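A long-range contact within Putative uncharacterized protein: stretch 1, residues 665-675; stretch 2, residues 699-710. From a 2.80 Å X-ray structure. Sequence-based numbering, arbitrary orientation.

Stretch 1, residues 665-675: STQVRDSALGL
Stretch 2, residues 699-710: SDAGPGVRKRAM

Two helices, 666-675 and the one that includes Val705 to Met710, run nearly parallel: their N-to-C directions differ by 10° and their axes approach to 9.1 Å. The register pairs Thr666 with Gly702, Asp670 with Val705 and Leu673 with Ala709, at CA-CA distances of 6.1, 4.8 and 6.6 Å. Together the stretches bury 498 Å².

Ser665 (phi/psi -97/151) precedes the first helix without making a side-chain capping bond. Thr666 (chi1 m) opens the contact, its CG2 4.3 Å from Gly702 CA; an ideal CB on Gly702 would lie 2.9 Å from that methyl, so the absence of a side chain permits the close approach. Arg669 points toward stretch 2 with chi1-chi3 m, t, m and chi4 -104°, which brings its NE 2.6 Å from Asp700 OD2 in a salt bridge. Asp700, extended at -95/151 with chi1 t, also accepts a hydrogen bond at OD1 from Gly702 N, 3.3 Å away, tying the carboxylate to the turn before the second helix.

Asp670 leaves its backbone sideways, but chi1 t and chi2 -79° carry its end nearer. Its OD1 accepts a hydrogen bond from Arg708 NH1 at 2.9 Å (149° at the hydrogen), part of a salt bridge. Arg708 reaches it nearly fully extended, with chi1-chi3 all t and chi4 170°, and packs as a knob among Asp670, Ser671, Leu673 and Gly674. Leu673 (m, t) supplies the apolar centre: CD1 lies 3.8 Å from Val705 CG2 (Val705 chi1 p) and 3.7 Å from Ala709 CB. At Gly674 the backbone lies against the guanidinium, with CA 3.1 Å from Arg708 NH2; an ideal CB here would come within 2.5 Å of that nitrogen, a clash. Leu675 points away from stretch 2.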

# COMPACT_ATOMS: atom_id res chain seq x y z
N SER A 665 -5.88 -8.72 -0.24
CA SER A 665 -5.19 -8.78 -1.52
C SER A 665 -3.69 -8.99 -1.30
O SER A 665 -3.13 -8.56 -0.29
CB SER A 665 -5.43 -7.51 -2.32
OG SER A 665 -4.65 -7.50 -3.51
N THR A 666 -3.06 -9.65 -2.27
CA THR A 666 -1.65 -10.00 -2.17
C THR A 666 -0.76 -8.77 -2.29
O THR A 666 -0.10 -8.37 -1.32
CB THR A 666 -1.28 -11.03 -3.24
OG1 THR A 666 -2.00 -12.25 -3.01
CG2 THR A 666 0.22 -11.33 -3.23
N GLN A 667 -0.72 -8.17 -3.48
CA GLN A 667 0.22 -7.08 -3.73
C GLN A 667 -0.06 -5.86 -2.86
O GLN A 667 0.81 -4.99 -2.74
CB GLN A 667 0.21 -6.72 -5.21
CG GLN A 667 1.06 -7.67 -6.05
CD GLN A 667 0.63 -7.74 -7.50
OE1 GLN A 667 0.16 -6.76 -8.07
NE2 GLN A 667 0.78 -8.92 -8.10
N VAL A 668 -1.24 -5.77 -2.26
CA VAL A 668 -1.49 -4.74 -1.25
C VAL A 668 -0.59 -4.98 -0.04
O VAL A 668 0.01 -4.05 0.50
CB VAL A 668 -2.98 -4.71 -0.86
CG1 VAL A 668 -3.23 -3.66 0.22
CG2 VAL A 668 -3.84 -4.42 -2.08
N ARG A 669 -0.49 -6.24 0.40
CA ARG A 669 0.46 -6.57 1.45
C ARG A 669 1.89 -6.42 0.96
O ARG A 669 2.76 -5.92 1.69
CB ARG A 669 0.21 -8.00 1.95
CG ARG A 669 -1.23 -8.25 2.42
CD ARG A 669 -1.39 -9.65 3.00
NE ARG A 669 -1.24 -10.70 1.99
CZ ARG A 669 -2.24 -11.40 1.45
NH1 ARG A 669 -3.50 -11.19 1.82
NH2 ARG A 669 -1.98 -12.33 0.54
N ASP A 670 2.15 -6.83 -0.28
CA ASP A 670 3.49 -6.71 -0.85
C ASP A 670 3.99 -5.27 -0.77
O ASP A 670 5.15 -5.03 -0.40
CB ASP A 670 3.49 -7.20 -2.30
CG ASP A 670 4.89 -7.44 -2.83
OD1 ASP A 670 5.56 -6.45 -3.19
OD2 ASP A 670 5.31 -8.61 -2.89
N SER A 671 3.15 -4.30 -1.12
CA SER A 671 3.54 -2.90 -1.01
C SER A 671 3.52 -2.43 0.44
O SER A 671 4.37 -1.61 0.84
CB SER A 671 2.61 -2.03 -1.86
OG SER A 671 2.72 -2.36 -3.24
N ALA A 672 2.58 -2.93 1.23
CA ALA A 672 2.56 -2.62 2.66
C ALA A 672 3.91 -2.90 3.29
O ALA A 672 4.32 -2.18 4.22
CB ALA A 672 1.47 -3.44 3.36
N LEU A 673 4.63 -3.92 2.81
CA LEU A 673 5.99 -4.13 3.28
C LEU A 673 6.88 -2.95 2.94
O LEU A 673 7.69 -2.51 3.76
CB LEU A 673 6.56 -5.42 2.68
CG LEU A 673 5.85 -6.71 3.09
CD1 LEU A 673 6.48 -7.90 2.39
CD2 LEU A 673 5.88 -6.90 4.59
N GLY A 674 6.75 -2.41 1.72
CA GLY A 674 7.51 -1.23 1.36
C GLY A 674 7.24 -0.07 2.31
O GLY A 674 8.17 0.59 2.78
N LEU A 675 5.97 0.19 2.59
CA LEU A 675 5.64 1.26 3.53
C LEU A 675 6.24 1.00 4.91
O LEU A 675 6.81 1.90 5.52
CB LEU A 675 4.12 1.42 3.64
CG LEU A 675 3.38 1.80 2.36
CD1 LEU A 675 1.94 2.16 2.70
CD2 LEU A 675 4.06 2.95 1.62
N SER A 699 4.50 -16.33 6.78
CA SER A 699 3.44 -17.32 6.57
C SER A 699 2.29 -16.73 5.75
O SER A 699 1.12 -16.99 6.03
CB SER A 699 2.93 -17.85 7.90
OG SER A 699 2.28 -16.83 8.65
N ASP A 700 2.61 -15.94 4.73
CA ASP A 700 1.61 -15.34 3.87
C ASP A 700 1.39 -16.20 2.64
O ASP A 700 2.29 -16.91 2.18
CB ASP A 700 2.03 -13.93 3.46
CG ASP A 700 0.91 -13.14 2.80
OD1 ASP A 700 0.13 -13.74 2.04
OD2 ASP A 700 0.83 -11.92 3.05
N ALA A 701 0.17 -16.15 2.10
CA ALA A 701 -0.19 -16.98 0.96
C ALA A 701 0.74 -16.73 -0.22
O ALA A 701 1.37 -17.66 -0.74
CB ALA A 701 -1.65 -16.73 0.57
N GLY A 702 0.84 -15.48 -0.65
CA GLY A 702 1.62 -15.13 -1.81
C GLY A 702 3.08 -15.54 -1.67
O GLY A 702 3.73 -15.22 -0.67
N PRO A 703 3.62 -16.26 -2.66
CA PRO A 703 5.05 -16.62 -2.60
C PRO A 703 6.00 -15.46 -2.85
O PRO A 703 7.21 -15.63 -2.66
CB PRO A 703 5.18 -17.70 -3.69
CG PRO A 703 4.07 -17.43 -4.63
CD PRO A 703 2.94 -16.89 -3.81
N GLY A 704 5.51 -14.30 -3.28
CA GLY A 704 6.36 -13.15 -3.49
C GLY A 704 6.41 -12.25 -2.28
O GLY A 704 7.48 -11.73 -1.90
N VAL A 705 5.25 -12.04 -1.65
CA VAL A 705 5.19 -11.23 -0.45
C VAL A 705 6.04 -11.84 0.66
O VAL A 705 6.66 -11.12 1.45
CB VAL A 705 3.73 -11.03 -0.01
CG1 VAL A 705 3.08 -12.37 0.35
CG2 VAL A 705 3.64 -10.07 1.16
N ARG A 706 6.10 -13.17 0.73
CA ARG A 706 6.97 -13.83 1.70
C ARG A 706 8.43 -13.50 1.42
O ARG A 706 9.17 -13.10 2.32
CB ARG A 706 6.74 -15.34 1.67
CG ARG A 706 5.42 -15.78 2.30
CD ARG A 706 5.28 -17.30 2.30
NE ARG A 706 5.08 -17.84 0.96
CZ ARG A 706 4.82 -19.12 0.69
NH1 ARG A 706 4.73 -20.00 1.68
NH2 ARG A 706 4.65 -19.51 -0.56
N LYS A 707 8.85 -13.66 0.17
CA LYS A 707 10.23 -13.36 -0.20
C LYS A 707 10.60 -11.93 0.16
O LYS A 707 11.65 -11.67 0.76
CB LYS A 707 10.43 -13.62 -1.70
CG LYS A 707 10.19 -15.07 -2.11
CD LYS A 707 9.94 -15.23 -3.60
CE LYS A 707 11.22 -15.15 -4.42
NZ LYS A 707 10.99 -15.50 -5.85
N ARG A 708 9.73 -10.97 -0.18
CA ARG A 708 9.99 -9.58 0.17
C ARG A 708 10.10 -9.41 1.68
O ARG A 708 11.03 -8.76 2.19
CB ARG A 708 8.88 -8.69 -0.39
CG ARG A 708 9.05 -7.22 -0.04
CD ARG A 708 8.19 -6.33 -0.92
NE ARG A 708 8.50 -4.91 -0.71
CZ ARG A 708 8.04 -3.92 -1.47
NH1 ARG A 708 7.24 -4.19 -2.50
NH2 ARG A 708 8.38 -2.67 -1.21
N ALA A 709 9.16 -10.00 2.43
CA ALA A 709 9.16 -9.85 3.88
C ALA A 709 10.43 -10.40 4.51
O ALA A 709 10.91 -9.85 5.50
CB ALA A 709 7.93 -10.53 4.48
N MET A 710 10.98 -11.48 3.95
CA MET A 710 12.18 -12.06 4.54
C MET A 710 13.46 -11.38 4.05
O MET A 710 14.48 -11.44 4.75
CB MET A 710 12.24 -13.56 4.26
CG MET A 710 12.21 -13.97 2.80
SD MET A 710 12.18 -15.77 2.61
CE MET A 710 10.60 -16.18 3.36